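Local structure of uncharacterized protein (Bordetella bronchiseptica, 4XG0) at residues Gly257-Arg271 with Asp316-Ala328. The protein probably acts as a kinase of the DUF1537 family, which phosphorylates acid sugars in catabolic pathways. Residues are numbered along the deposited sequence; the frame is centred on the assembly and turned at random.
With SO4 (sulfate ion), chain F.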
ATOM      1  N   GLY A 257      -0.770   9.445 -12.327  1.00 26.76           N
ATOM      2  CA  GLY A 257       0.386   9.931 -13.051  1.00 23.82           C
ATOM      3  C   GLY A 257       1.636   9.288 -12.475  1.00 21.97           C
ATOM      4  O   GLY A 257       1.568   8.669 -11.407  1.00 23.66           O
ATOM      5  N   PRO A 258       2.775   9.469 -13.155  1.00 25.79           N
ATOM      6  CA  PRO A 258       4.040   8.902 -12.700  1.00 24.93           C
ATOM      7  C   PRO A 258       4.618   9.695 -11.555  1.00 21.91           C
ATOM      8  O   PRO A 258       4.313  10.869 -11.397  1.00 21.80           O
ATOM      9  CB  PRO A 258       4.925   9.055 -13.928  1.00 23.99           C
ATOM     10  CG  PRO A 258       4.468  10.326 -14.520  1.00 31.25           C
ATOM     11  CD  PRO A 258       2.965  10.319 -14.339  1.00 32.85           C
ATOM     12  N   VAL A 259       5.423   9.041 -10.737  1.00 18.46           N
ATOM     13  CA  VAL A 259       6.308   9.728  -9.828  1.00 15.31           C
ATOM     14  C   VAL A 259       7.515  10.182 -10.622  1.00 19.27           C
ATOM     15  O   VAL A 259       8.123   9.399 -11.359  1.00 22.98           O
ATOM     16  CB  VAL A 259       6.762   8.799  -8.655  1.00 19.60           C
ATOM     17  CG1 VAL A 259       7.861   9.477  -7.885  1.00 21.87           C
ATOM     18  CG2 VAL A 259       5.621   8.528  -7.739  1.00 23.70           C
ATOM     19  N   LEU A 260       7.854  11.462 -10.507  1.00 19.38           N
ATOM     20  CA  LEU A 260       9.019  12.013 -11.160  1.00 16.80           C
ATOM     21  C   LEU A 260      10.191  12.051 -10.174  1.00 19.29           C
ATOM     22  O   LEU A 260      10.069  12.626  -9.108  1.00 18.51           O
ATOM     23  CB  LEU A 260       8.705  13.453 -11.610  1.00 18.15           C
ATOM     24  CG  LEU A 260       9.835  14.153 -12.336  1.00 26.10           C
ATOM     25  CD1 LEU A 260      10.224  13.396 -13.604  1.00 21.01           C
ATOM     26  CD2 LEU A 260       9.419  15.580 -12.680  1.00 23.87           C
ATOM     27  N   VAL A 261      11.320  11.442 -10.534  1.00 20.90           N
ATOM     28  CA  VAL A 261      12.509  11.440  -9.707  1.00 17.50           C
ATOM     29  C   VAL A 261      13.645  12.245 -10.352  1.00 21.26           C
ATOM     30  O   VAL A 261      14.012  12.003 -11.495  1.00 24.36           O
ATOM     31  CB  VAL A 261      12.967  10.001  -9.446  1.00 16.04           C
ATOM     32  CG1 VAL A 261      14.174   9.973  -8.532  1.00 18.83           C
ATOM     33  CG2 VAL A 261      11.817   9.193  -8.905  1.00 20.08           C
ATOM     34  N   VAL A 262      14.185  13.224  -9.609  1.00 16.32           N
ATOM     35  CA  VAL A 262      15.179  14.119 -10.139  1.00 16.58           C
ATOM     36  C   VAL A 262      16.445  13.894  -9.335  1.00 19.93           C
ATOM     37  O   VAL A 262      16.456  14.034  -8.096  1.00 21.38           O
ATOM     38  CB  VAL A 262      14.732  15.581 -10.047  1.00 24.02           C
ATOM     39  CG1 VAL A 262      15.782  16.459 -10.645  1.00 30.80           C
ATOM     40  CG2 VAL A 262      13.414  15.743 -10.766  1.00 28.72           C
ATOM     41  N   VAL A 263      17.487  13.485 -10.042  1.00 24.70           N
ATOM     42  CA  VAL A 263      18.761  13.152  -9.422  1.00 19.61           C
ATOM     43  C   VAL A 263      19.839  14.058  -9.962  1.00 25.51           C
ATOM     44  O   VAL A 263      20.272  13.902 -11.099  1.00 26.31           O
ATOM     45  CB  VAL A 263      19.164  11.688  -9.707  1.00 20.80           C
ATOM     46  CG1 VAL A 263      20.443  11.308  -8.956  1.00 23.20           C
ATOM     47  CG2 VAL A 263      18.024  10.770  -9.362  1.00 26.74           C
ATOM     48  N   THR A 264      20.275  14.995  -9.131  1.00 28.44           N
ATOM     49  CA  THR A 264      21.309  15.950  -9.521  1.00 35.68           C
ATOM     50  C   THR A 264      22.650  15.662  -8.873  1.00 38.79           C
ATOM     51  O   THR A 264      23.682  16.230  -9.271  1.00 39.13           O
ATOM     52  CB  THR A 264      20.892  17.383  -9.138  1.00 30.40           C
ATOM     53  OG1 THR A 264      20.689  17.449  -7.724  1.00 34.43           O
ATOM     54  CG2 THR A 264      19.626  17.762  -9.824  1.00 35.64           C
ATOM     55  N   SER A 265      22.666  14.768  -7.887  1.00 35.18           N
ATOM     56  CA  SER A 265      23.888  14.525  -7.137  1.00 38.92           C
ATOM     57  C   SER A 265      24.889  13.756  -7.983  1.00 41.39           C
ATOM     58  O   SER A 265      24.501  12.937  -8.826  1.00 33.73           O
ATOM     59  CB  SER A 265      23.588  13.724  -5.875  1.00 36.96           C
ATOM     60  OG  SER A 265      24.718  13.682  -5.042  1.00 36.80           O
ATOM     61  N   GLN A 266      26.172  14.040  -7.767  1.00 33.14           N
ATOM     62  CA  GLN A 266      27.235  13.211  -8.291  1.00 41.44           C
ATOM     63  C   GLN A 266      27.838  12.299  -7.210  1.00 45.11           C
ATOM     64  O   GLN A 266      28.824  11.605  -7.471  1.00 40.81           O
ATOM     65  CB  GLN A 266      28.332  14.090  -8.896  1.00 45.09           C
ATOM     66  CG  GLN A 266      27.821  14.961 -10.024  1.00 47.46           C
ATOM     67  CD  GLN A 266      27.228  14.149 -11.171  1.00 45.50           C
ATOM     68  OE1 GLN A 266      27.765  13.106 -11.556  1.00 46.53           O
ATOM     69  NE2 GLN A 266      26.111  14.627 -11.721  1.00 44.69           N
ATOM     70  N   HIS A 267      27.253  12.304  -6.008  1.00 41.09           N
ATOM     71  CA  HIS A 267      27.639  11.347  -4.964  1.00 39.05           C
ATOM     72  C   HIS A 267      27.373   9.950  -5.484  1.00 38.38           C
ATOM     73  O   HIS A 267      26.337   9.722  -6.115  1.00 34.03           O
ATOM     74  CB  HIS A 267      26.833  11.581  -3.675  1.00 41.58           C
ATOM     75  CG  HIS A 267      27.328  12.734  -2.863  1.00 41.72           C
ATOM     76  ND1 HIS A 267      28.604  12.780  -2.348  1.00 47.85           N
ATOM     77  CD2 HIS A 267      26.730  13.891  -2.495  1.00 43.12           C
ATOM     78  CE1 HIS A 267      28.768  13.912  -1.686  1.00 50.95           C
ATOM     79  NE2 HIS A 267      27.650  14.605  -1.763  1.00 46.83           N
ATOM     80  N   SER A 268      28.302   9.027  -5.246  1.00 40.51           N
ATOM     81  CA  SER A 268      28.206   7.679  -5.795  1.00 36.34           C
ATOM     82  C   SER A 268      26.956   6.976  -5.294  1.00 37.70           C
ATOM     83  O   SER A 268      26.360   6.187  -6.007  1.00 34.36           O
ATOM     84  CB  SER A 268      29.422   6.857  -5.412  1.00 40.60           C
ATOM     85  OG  SER A 268      29.378   6.549  -4.036  1.00 47.18           O
ATOM     86  N   ALA A 269      26.558   7.270  -4.062  1.00 37.88           N
ATOM     87  CA  ALA A 269      25.358   6.676  -3.511  1.00 37.05           C
ATOM     88  C   ALA A 269      24.173   6.990  -4.413  1.00 31.12           C
ATOM     89  O   ALA A 269      23.388   6.109  -4.744  1.00 28.72           O
ATOM     90  CB  ALA A 269      25.107   7.196  -2.106  1.00 37.03           C
ATOM     91  N   ALA A 270      24.038   8.260  -4.810  1.00 29.26           N
ATOM     92  CA  ALA A 270      22.934   8.682  -5.661  1.00 34.58           C
ATOM     93  C   ALA A 270      23.012   8.026  -7.037  1.00 27.62           C
ATOM     94  O   ALA A 270      21.987   7.674  -7.620  1.00 27.24           O
ATOM     95  CB  ALA A 270      22.924  10.204  -5.813  1.00 34.47           C
ATOM     96  N   ARG A 271      24.208   7.879  -7.574  1.00 29.50           N
ATOM     97  CA  ARG A 271      24.316   7.311  -8.915  1.00 27.91           C
ATOM     98  C   ARG A 271      23.911   5.836  -8.870  1.00 28.62           C
ATOM     99  O   ARG A 271      23.241   5.360  -9.783  1.00 27.68           O
ATOM    100  CB  ARG A 271      25.728   7.443  -9.485  1.00 34.26           C
ATOM    101  CG  ARG A 271      26.340   8.808  -9.299  1.00 34.63           C
ATOM    102  CD  ARG A 271      25.548   9.873  -9.933  1.00 35.38           C
ATOM    103  NE  ARG A 271      25.479   9.792 -11.391  1.00 46.58           N
ATOM    104  CZ  ARG A 271      24.939  10.742 -12.156  1.00 42.57           C
ATOM    105  NH1 ARG A 271      24.423  11.841 -11.597  1.00 35.15           N
ATOM    106  NH2 ARG A 271      24.913  10.602 -13.475  1.00 37.12           N
ATOM    107  N   ASP A 316       5.993   2.822 -12.013  1.00 33.83           N
ATOM    108  CA  ASP A 316       5.347   3.965 -12.665  1.00 39.09           C
ATOM    109  C   ASP A 316       6.111   5.245 -12.322  1.00 37.42           C
ATOM    110  O   ASP A 316       5.645   6.077 -11.533  1.00 31.62           O
ATOM    111  CB  ASP A 316       3.900   4.074 -12.204  1.00 37.39           C
ATOM    112  CG  ASP A 316       3.077   5.027 -13.060  1.00 47.34           C
ATOM    113  OD1 ASP A 316       3.644   5.641 -13.992  1.00 47.34           O
ATOM    114  OD2 ASP A 316       1.860   5.162 -12.784  1.00 48.65           O
ATOM    115  N   ALA A 317       7.291   5.381 -12.922  1.00 39.68           N
ATOM    116  CA  ALA A 317       8.234   6.412 -12.537  1.00 27.89           C
ATOM    117  C   ALA A 317       8.996   6.930 -13.736  1.00 28.76           C
ATOM    118  O   ALA A 317       9.298   6.179 -14.656  1.00 27.04           O
ATOM    119  CB  ALA A 317       9.208   5.857 -11.502  1.00 32.93           C
ATOM    120  N   LEU A 318       9.282   8.230 -13.724  1.00 27.49           N
ATOM    121  CA  LEU A 318      10.175   8.860 -14.697  1.00 25.03           C
ATOM    122  C   LEU A 318      11.378   9.391 -13.922  1.00 24.40           C
ATOM    123  O   LEU A 318      11.198   9.896 -12.821  1.00 24.78           O
ATOM    124  CB  LEU A 318       9.460  10.019 -15.389  1.00 24.15           C
ATOM    125  CG  LEU A 318       8.174   9.657 -16.145  1.00 28.27           C
ATOM    126  CD1 LEU A 318       7.420  10.900 -16.556  1.00 32.07           C
ATOM    127  CD2 LEU A 318       8.503   8.827 -17.341  1.00 33.18           C
ATOM    128  N   MET A 319      12.586   9.270 -14.468  1.00 23.62           N
ATOM    129  CA  MET A 319      13.777   9.801 -13.811  1.00 21.68           C
ATOM    130  C   MET A 319      14.559  10.749 -14.708  1.00 22.54           C
ATOM    131  O   MET A 319      14.818  10.437 -15.862  1.00 27.10           O
ATOM    132  CB  MET A 319      14.699   8.678 -13.315  1.00 23.97           C
ATOM    133  CG  MET A 319      15.906   9.171 -12.543  1.00 26.65           C
ATOM    134  SD  MET A 319      16.839   7.807 -11.781  1.00 28.29           S
ATOM    135  CE  MET A 319      17.489   7.042 -13.258  1.00 30.60           C
ATOM    136  N   LEU A 320      14.896  11.926 -14.173  1.00 23.50           N
ATOM    137  CA  LEU A 320      15.855  12.828 -14.810  1.00 21.77           C
ATOM    138  C   LEU A 320      17.185  12.732 -14.082  1.00 23.89           C
ATOM    139  O   LEU A 320      17.270  13.010 -12.882  1.00 24.51           O
ATOM    140  CB  LEU A 320      15.361  14.274 -14.785  1.00 22.98           C
ATOM    141  CG  LEU A 320      13.866  14.456 -14.992  1.00 23.80           C
ATOM    142  CD1 LEU A 320      13.517  15.952 -14.986  1.00 29.43           C
ATOM    143  CD2 LEU A 320      13.422  13.842 -16.299  1.00 24.86           C
ATOM    144  N   LEU A 321      18.210  12.318 -14.812  1.00 26.18           N
ATOM    145  CA  LEU A 321      19.530  12.083 -14.257  1.00 25.90           C
ATOM    146  C   LEU A 321      20.548  13.142 -14.719  1.00 30.72           C
ATOM    147  O   LEU A 321      20.811  13.286 -15.914  1.00 26.54           O
ATOM    148  CB  LEU A 321      19.994  10.689 -14.673  1.00 27.31           C
ATOM    149  CG  LEU A 321      21.331  10.210 -14.085  1.00 29.94           C
ATOM    150  CD1 LEU A 321      21.284  10.309 -12.563  1.00 30.51           C
ATOM    151  CD2 LEU A 321      21.635   8.787 -14.560  1.00 34.35           C
ATOM    152  N   ALA A 322      21.136  13.865 -13.765  1.00 25.99           N
ATOM    153  CA  ALA A 322      22.097  14.920 -14.084  1.00 29.90           C
ATOM    154  C   ALA A 322      23.399  14.348 -14.584  1.00 34.91           C
ATOM    155  O   ALA A 322      23.870  13.366 -14.049  1.00 34.83           O
ATOM    156  CB  ALA A 322      22.377  15.761 -12.864  1.00 36.45           C
ATOM    157  N   PRO A 323      23.995  14.967 -15.609  1.00 29.65           N
ATOM    158  CA  PRO A 323      25.405  14.659 -15.861  1.00 30.27           C
ATOM    159  C   PRO A 323      26.298  15.502 -14.940  1.00 34.15           C
ATOM    160  O   PRO A 323      25.868  16.529 -14.395  1.00 35.14           O
ATOM    161  CB  PRO A 323      25.578  15.061 -17.319  1.00 31.72           C
ATOM    162  CG  PRO A 323      24.636  16.150 -17.518  1.00 33.04           C
ATOM    163  CD  PRO A 323      23.439  15.862 -16.641  1.00 27.20           C
ATOM    164  N   GLU A 324      27.536  15.065 -14.770  1.00 39.54           N
ATOM    165  CA  GLU A 324      28.524  15.814 -14.013  1.00 36.85           C
ATOM    166  C   GLU A 324      28.914  17.103 -14.740  1.00 35.94           C
ATOM    167  O   GLU A 324      28.892  17.159 -15.969  1.00 38.77           O
ATOM    168  CB  GLU A 324      29.764  14.927 -13.795  1.00 49.78           C
ATOM    169  CG  GLU A 324      30.853  15.548 -12.934  1.00 56.57           C
ATOM    170  CD  GLU A 324      31.554  14.526 -12.032  1.00 70.49           C
ATOM    171  OE1 GLU A 324      31.171  13.328 -12.033  1.00 70.04           O
ATOM    172  OE2 GLU A 324      32.492  14.931 -11.309  1.00 76.20           O
ATOM    173  N   GLY A 325      29.254  18.133 -13.967  1.00 36.05           N
ATOM    174  CA  GLY A 325      29.790  19.371 -14.503  1.00 37.51           C
ATOM    175  C   GLY A 325      28.818  20.539 -14.541  1.00 35.35           C
ATOM    176  O   GLY A 325      27.884  20.648 -13.735  1.00 36.75           O
ATOM    177  N   ARG A 326      29.066  21.443 -15.471  1.00 31.72           N
ATOM    178  CA  ARG A 326      28.201  22.602 -15.636  1.00 37.65           C
ATOM    179  C   ARG A 326      27.870  22.764 -17.104  1.00 39.13           C
ATOM    180  O   ARG A 326      28.642  22.351 -17.969  1.00 36.78           O
ATOM    181  CB  ARG A 326      28.903  23.861 -15.122  1.00 40.18           C
ATOM    182  CG  ARG A 326      30.204  24.164 -15.845  1.00 49.69           C
ATOM    183  CD  ARG A 326      30.641  25.591 -15.596  1.00 49.55           C
ATOM    184  NE  ARG A 326      31.180  25.759 -14.251  1.00 56.45           N
ATOM    185  CZ  ARG A 326      31.264  26.926 -13.621  1.00 61.38           C
ATOM    186  NH1 ARG A 326      31.779  26.981 -12.401  1.00 62.92           N
ATOM    187  NH2 ARG A 326      30.836  28.040 -14.204  1.00 53.35           N
ATOM    188  N   LEU A 327      26.716  23.365 -17.389  1.00 39.52           N
ATOM    189  CA  LEU A 327      26.357  23.672 -18.759  1.00 35.34           C
ATOM    190  C   LEU A 327      27.326  24.695 -19.338  1.00 33.66           C
ATOM    191  O   LEU A 327      27.759  25.622 -18.645  1.00 35.49           O
ATOM    192  CB  LEU A 327      24.940  24.245 -18.799  1.00 36.52           C
ATOM    193  CG  LEU A 327      23.895  23.392 -18.091  1.00 32.85           C
ATOM    194  CD1 LEU A 327      22.538  24.009 -18.296  1.00 32.58           C
ATOM    195  CD2 LEU A 327      23.933  21.982 -18.613  1.00 32.70           C
ATOM    196  N   ALA A 328      27.649  24.533 -20.613  1.00 34.93           N
ATOM    197  CA  ALA A 328      28.596  25.411 -21.294  1.00 37.04           C
ATOM    198  C   ALA A 328      28.133  26.857 -21.239  1.00 37.32           C
ATOM    199  O   ALA A 328      26.968  27.148 -21.529  1.00 36.48           O
ATOM    200  CB  ALA A 328      28.775  24.965 -22.731  1.00 38.31           C
TER
HETATM  201  S   SO4 F 505      31.043  10.453  -2.669  1.00 54.79           S
HETATM  202  O1  SO4 F 505      30.984   9.703  -3.924  1.00 52.59           O
HETATM  203  O2  SO4 F 505      29.787  10.359  -1.918  1.00 51.39           O
HETATM  204  O3  SO4 F 505      32.148   9.921  -1.867  1.00 60.04           O
HETATM  205  O4  SO4 F 505      31.318  11.873  -2.938  1.00 56.46           O
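Parallel strands 259-263 and 317-321 are neighbours in the mixed sheet of the nucleotide-binding C-terminal domain, their axes 4.6 Å apart and inclined by 17°. Six backbone hydrogen bonds, from Val259 N to Asp316 O (3.1 Å) through Ala322 N to Val263 O (2.8 Å), alternate in direction and fix Val261 opposite Met319, CA to CA 4.6 Å. On one face, Leu260 CD1 sits 3.9 Å from Leu318 CB and also meets Leu320 CG; helix 334-349 covers Leu260. On the other, Val263 CG2 approaches Met319 SD, while the side chains of Val263 and Leu321 run alongside each other; helix 268-279 packs over Met319 and Leu321.

Beyond the strands, Arg271 ties its helix to the loop residue that follows strand 317-321. NH1 and NH2 both donate to Ala322 O, at 2.9 and 3.0 Å, with that oxygen close to the guanidinium plane, and NH1 also bonds Ser265 O (3.0 Å). Bends at chi2 (-59°) and chi3 (-65°) fold the Arg271 chain back to this carbonyl. Leu321 CD1 lies above one guanidinium face and Gln266 OE1 above the opposite one, both offset toward the rim. At the helix start, His267 ND1 and Ser268 N bind a sulfate, probably from the crystallisation liquor. Parallel strands with helices packed on both faces of their sheet are characteristic of a three-layer alpha/beta sandwich.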